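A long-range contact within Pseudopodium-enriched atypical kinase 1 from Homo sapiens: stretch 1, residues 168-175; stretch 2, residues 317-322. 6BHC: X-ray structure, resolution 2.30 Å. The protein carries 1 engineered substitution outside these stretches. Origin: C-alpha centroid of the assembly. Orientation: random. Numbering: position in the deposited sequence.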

ATOM      1  N   GLN A 168      30.543  -4.142 -17.925  1.00 30.77           N
ATOM      2  CA  GLN A 168      29.694  -4.360 -16.759  1.00 35.54           C
ATOM      3  C   GLN A 168      29.331  -5.829 -16.592  1.00 32.50           C
ATOM      4  O   GLN A 168      29.139  -6.293 -15.461  1.00 31.03           O
ATOM      5  N   HIS A 169      29.226  -6.572 -17.695  1.00 23.45           N
ATOM      6  CA  HIS A 169      28.979  -8.005 -17.591  1.00 23.16           C
ATOM      7  C   HIS A 169      30.158  -8.713 -16.935  1.00 29.86           C
ATOM      8  O   HIS A 169      29.970  -9.635 -16.135  1.00 38.12           O
ATOM      9  N   GLY A 170      31.380  -8.277 -17.246  1.00 35.89           N
ATOM     10  CA  GLY A 170      32.549  -8.865 -16.615  1.00 34.88           C
ATOM     11  C   GLY A 170      32.706  -8.453 -15.163  1.00 36.11           C
ATOM     12  O   GLY A 170      33.104  -9.264 -14.322  1.00 37.87           O
ATOM     13  N   LYS A 171      32.394  -7.194 -14.849  1.00 35.16           N
ATOM     14  CA  LYS A 171      32.564  -6.698 -13.487  1.00 37.64           C
ATOM     15  C   LYS A 171      31.411  -7.116 -12.582  1.00 36.00           C
ATOM     16  O   LYS A 171      31.637  -7.548 -11.446  1.00 38.76           O
ATOM     17  N   SER A 172      30.173  -6.995 -13.061  1.00 39.94           N
ATOM     18  CA  SER A 172      28.978  -7.295 -12.272  1.00 33.33           C
ATOM     19  C   SER A 172      28.113  -8.284 -13.040  1.00 31.32           C
ATOM     20  O   SER A 172      27.102  -7.902 -13.646  1.00 39.96           O
ATOM     21  N   PRO A 173      28.474  -9.570 -13.030  1.00 29.16           N
ATOM     22  CA  PRO A 173      27.667 -10.551 -13.773  1.00 26.31           C
ATOM     23  C   PRO A 173      26.286 -10.770 -13.180  1.00 27.71           C
ATOM     24  O   PRO A 173      25.342 -11.041 -13.931  1.00 27.44           O
ATOM     25  N   ASP A 174      26.137 -10.661 -11.858  1.00 24.13           N
ATOM     26  CA  ASP A 174      24.829 -10.876 -11.247  1.00 31.83           C
ATOM     27  C   ASP A 174      23.842  -9.792 -11.654  1.00 27.10           C
ATOM     28  O   ASP A 174      22.688 -10.086 -11.990  1.00 23.74           O
ATOM     29  N   LEU A 175      24.278  -8.531 -11.640  1.00 24.08           N
ATOM     30  CA  LEU A 175      23.379  -7.436 -11.978  1.00 24.07           C
ATOM     31  C   LEU A 175      23.028  -7.440 -13.461  1.00 22.83           C
ATOM     32  O   LEU A 175      21.864  -7.244 -13.828  1.00 22.21           O
ATOM     33  N   PHE A 317      29.485 -19.958 -17.031  1.00 33.21           N
ATOM     34  CA  PHE A 317      28.819 -20.046 -15.731  1.00 26.62           C
ATOM     35  C   PHE A 317      29.357 -18.925 -14.847  1.00 27.57           C
ATOM     36  O   PHE A 317      30.371 -19.072 -14.163  1.00 29.46           O
ATOM     37  N   ARG A 318      28.663 -17.785 -14.858  1.00 33.37           N
ATOM     38  CA  ARG A 318      29.161 -16.575 -14.216  1.00 38.52           C
ATOM     39  C   ARG A 318      28.219 -15.966 -13.187  1.00 26.11           C
ATOM     40  O   ARG A 318      28.657 -15.097 -12.427  1.00 31.34           O
ATOM     41  N   SER A 319      26.961 -16.385 -13.127  1.00 29.29           N
ATOM     42  CA  SER A 319      25.994 -15.786 -12.218  1.00 26.27           C
ATOM     43  C   SER A 319      24.974 -16.842 -11.841  1.00 28.24           C
ATOM     44  O   SER A 319      24.892 -17.894 -12.488  1.00 27.02           O
ATOM     45  N   PRO A 320      24.174 -16.605 -10.791  1.00 25.33           N
ATOM     46  CA  PRO A 320      23.103 -17.555 -10.451  1.00 27.33           C
ATOM     47  C   PRO A 320      22.062 -17.737 -11.543  1.00 30.99           C
ATOM     48  O   PRO A 320      21.208 -18.623 -11.414  1.00 25.69           O
ATOM     49  N   TYR A 321      22.096 -16.933 -12.602  1.00 23.71           N
ATOM     50  CA  TYR A 321      21.134 -17.031 -13.689  1.00 27.26           C
ATOM     51  C   TYR A 321      21.691 -17.752 -14.908  1.00 29.52           C
ATOM     52  O   TYR A 321      20.939 -18.016 -15.850  1.00 26.58           O
ATOM     53  N   SER A 322      22.980 -18.099 -14.901  1.00 24.75           N
ATOM     54  CA  SER A 322      23.620 -18.620 -16.104  1.00 23.36           C
ATOM     55  C   SER A 322      23.123 -20.018 -16.450  1.00 23.75           C
ATOM     56  O   SER A 322      22.870 -20.315 -17.624  1.00 25.67           O
TER

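Two segments distant in sequence can pack together without a direct hydrogen bond between them, through stacking and van der Waals contact. The contact in Pseudopodium-enriched atypical kinase 1 illustrates the point: residues 317-322, an irregular segment, lie against the end of one helix and the start of the next, which are separated by Ser-172, itself out of contact. The two stretches bury 325 Å² in all.

Phe-317, with chi1 t, stays out of reach, and the packing begins at Arg-318, which contributes more buried area than any other residue. Its CA-to-CB bond points toward stretch 1, and the m, t, p course of chi1 to chi3 carries the guanidinium to the end of the first helix. There it lies flat on the ring of His-169, the centres 3.8 Å apart and the planes inclined by only 12°. His-169 is in the t rotamer; its CA-to-CB bond runs sideways, but its ring comes nearer, bringing CE1 of His-169 to 3.4 Å from NH1 of Arg-318. Stacking of this kind leaves the in-plane N-H groups of the guanidinium free to seek partners around its rim. NH2 of Arg-318 is 3.0 Å from O of His-169, but the angle is too poor for a hydrogen bond. At the guanidinium edge, Gly-170 CA approaches NH2 of Arg-318 to 3.2 Å.

Closer to the backbone, Arg-318 meets Pro-173, whose ring is C-gamma endo and whose CA-to-CB bond points toward stretch 2. CB of Pro-173 is 4.1 Å from CB of Arg-318, and CG of Pro-173 rests 3.5 Å from O of Arg-318. That same carbonyl is linked to Asp-174 by a water, which donates to OD1 of Asp-174 at 2.8 Å and, weakly, to O of Arg-318 at 3.4 Å.

Ser-319, in the p rotamer, has its CA-to-CB bond toward stretch 1, and its CB packs 3.7 Å from O of Pro-173 and 3.6 Å from OD1 of Asp-174. OG of Ser-319 serves its own segment, accepting from N of Tyr-321 at 3.2 Å as a capping bond. Pro-320, C-gamma exo and its CA-to-CB bond sideways, adds its CD at 3.7 Å from OD1 of Asp-174. Asp-174, in the m rotamer, has a sideways CA-to-CB bond, but its carboxylate comes nearer.

Tyr-321, chi1 m, has its CA-to-CB bond toward stretch 1 and sets CE2 3.7 Å from O of Asp-174. Ser-322, also m, makes no cross-contact; its OG accepts from N of Arg-318 at 3.2 Å and from N of Ser-319 at 3.0 Å.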

ATOM      1  CB  GLN A 168      28.429  -3.508 -16.858  1.00 49.27           C
ATOM      2  CG  GLN A 168      28.643  -2.043 -16.506  1.00 69.38           C
ATOM      3  CD  GLN A 168      29.028  -1.844 -15.052  1.00 83.98           C
ATOM      4  OE1 GLN A 168      28.368  -2.354 -14.147  1.00 86.64           O
ATOM      5  NE2 GLN A 168      30.107  -1.105 -14.821  1.00 92.94           N
ATOM      6  CB  HIS A 169      28.695  -8.589 -18.976  1.00 20.30           C
ATOM      7  CG  HIS A 169      28.170  -9.991 -18.946  1.00 27.98           C
ATOM      8  ND1 HIS A 169      27.878 -10.700 -20.091  1.00 24.78           N
ATOM      9  CD2 HIS A 169      27.877 -10.814 -17.910  1.00 24.70           C
ATOM     10  CE1 HIS A 169      27.432 -11.901 -19.763  1.00 30.34           C
ATOM     11  NE2 HIS A 169      27.423 -11.995 -18.446  1.00 32.81           N
ATOM     12  CB  LYS A 171      32.703  -5.173 -13.496  1.00 41.21           C
ATOM     13  CG  LYS A 171      32.796  -4.546 -12.112  1.00 56.35           C
ATOM     14  CD  LYS A 171      32.828  -3.027 -12.187  1.00 65.35           C
ATOM     15  CE  LYS A 171      32.876  -2.405 -10.797  1.00 69.08           C
ATOM     16  NZ  LYS A 171      34.095  -2.803 -10.035  1.00 66.26           N
ATOM     17  CB  SER A 172      28.196  -6.021 -11.950  1.00 33.41           C
ATOM     18  OG  SER A 172      29.031  -5.052 -11.341  1.00 46.11           O
ATOM     19  CB  PRO A 173      28.520 -11.825 -13.711  1.00 26.61           C
ATOM     20  CG  PRO A 173      29.333 -11.666 -12.471  1.00 28.08           C
ATOM     21  CD  PRO A 173      29.628 -10.194 -12.361  1.00 27.13           C
ATOM     22  CB  ASP A 174      24.964 -10.932  -9.726  1.00 39.81           C
ATOM     23  CG  ASP A 174      25.814 -12.093  -9.259  1.00 52.29           C
ATOM     24  OD1 ASP A 174      26.572 -12.646 -10.081  1.00 53.73           O
ATOM     25  OD2 ASP A 174      25.726 -12.451  -8.067  1.00 59.20           O
ATOM     26  CB  LEU A 175      24.008  -6.102 -11.573  1.00 30.61           C
ATOM     27  CG  LEU A 175      23.165  -4.846 -11.802  1.00 50.03           C
ATOM     28  CD1 LEU A 175      21.777  -5.010 -11.204  1.00 57.73           C
ATOM     29  CD2 LEU A 175      23.860  -3.626 -11.213  1.00 54.63           C
ATOM     30  CB  PHE A 317      29.044 -21.424 -15.122  1.00 41.10           C
ATOM     31  CG  PHE A 317      28.475 -21.590 -13.745  1.00 51.31           C
ATOM     32  CD1 PHE A 317      27.141 -21.321 -13.494  1.00 48.62           C
ATOM     33  CD2 PHE A 317      29.271 -22.044 -12.705  1.00 52.20           C
ATOM     34  CE1 PHE A 317      26.616 -21.483 -12.226  1.00 47.80           C
ATOM     35  CE2 PHE A 317      28.750 -22.211 -11.437  1.00 50.24           C
ATOM     36  CZ  PHE A 317      27.419 -21.932 -11.198  1.00 50.26           C
ATOM     37  CB  ARG A 318      29.484 -15.507 -15.273  1.00 38.63           C
ATOM     38  CG  ARG A 318      30.453 -15.979 -16.344  1.00 44.87           C
ATOM     39  CD  ARG A 318      30.399 -15.090 -17.571  1.00 48.41           C
ATOM     40  NE  ARG A 318      30.909 -13.750 -17.306  1.00 53.42           N
ATOM     41  CZ  ARG A 318      31.003 -12.797 -18.228  1.00 61.03           C
ATOM     42  NH1 ARG A 318      30.621 -13.039 -19.475  1.00 52.63           N
ATOM     43  NH2 ARG A 318      31.478 -11.605 -17.904  1.00 69.92           N
ATOM     44  CB  SER A 319      25.306 -14.574 -12.863  1.00 25.52           C
ATOM     45  OG  SER A 319      24.308 -14.983 -13.779  1.00 26.23           O
ATOM     46  CB  PRO A 320      22.470 -16.941  -9.194  1.00 25.72           C
ATOM     47  CG  PRO A 320      23.546 -16.106  -8.605  1.00 36.10           C
ATOM     48  CD  PRO A 320      24.322 -15.558  -9.765  1.00 23.39           C
ATOM     49  CB  TYR A 321      20.656 -15.630 -14.090  1.00 23.65           C
ATOM     50  CG  TYR A 321      20.233 -14.769 -12.920  1.00 24.53           C
ATOM     51  CD1 TYR A 321      18.941 -14.838 -12.413  1.00 19.54           C
ATOM     52  CD2 TYR A 321      21.126 -13.884 -12.324  1.00 24.07           C
ATOM     53  CE1 TYR A 321      18.551 -14.053 -11.342  1.00 20.56           C
ATOM     54  CE2 TYR A 321      20.745 -13.096 -11.254  1.00 21.66           C
ATOM     55  CZ  TYR A 321      19.456 -13.183 -10.767  1.00 30.51           C
ATOM     56  OH  TYR A 321      19.067 -12.401  -9.701  1.00 26.46           O
ATOM     57  CB  SER A 322      25.139 -18.612 -15.927  1.00 29.08           C
ATOM     58  OG  SER A 322      25.607 -17.300 -15.660  1.00 27.02           O
TER
HETATM   59  O   HOH W   1      28.233 -14.606  -9.097  1.00 27.50           O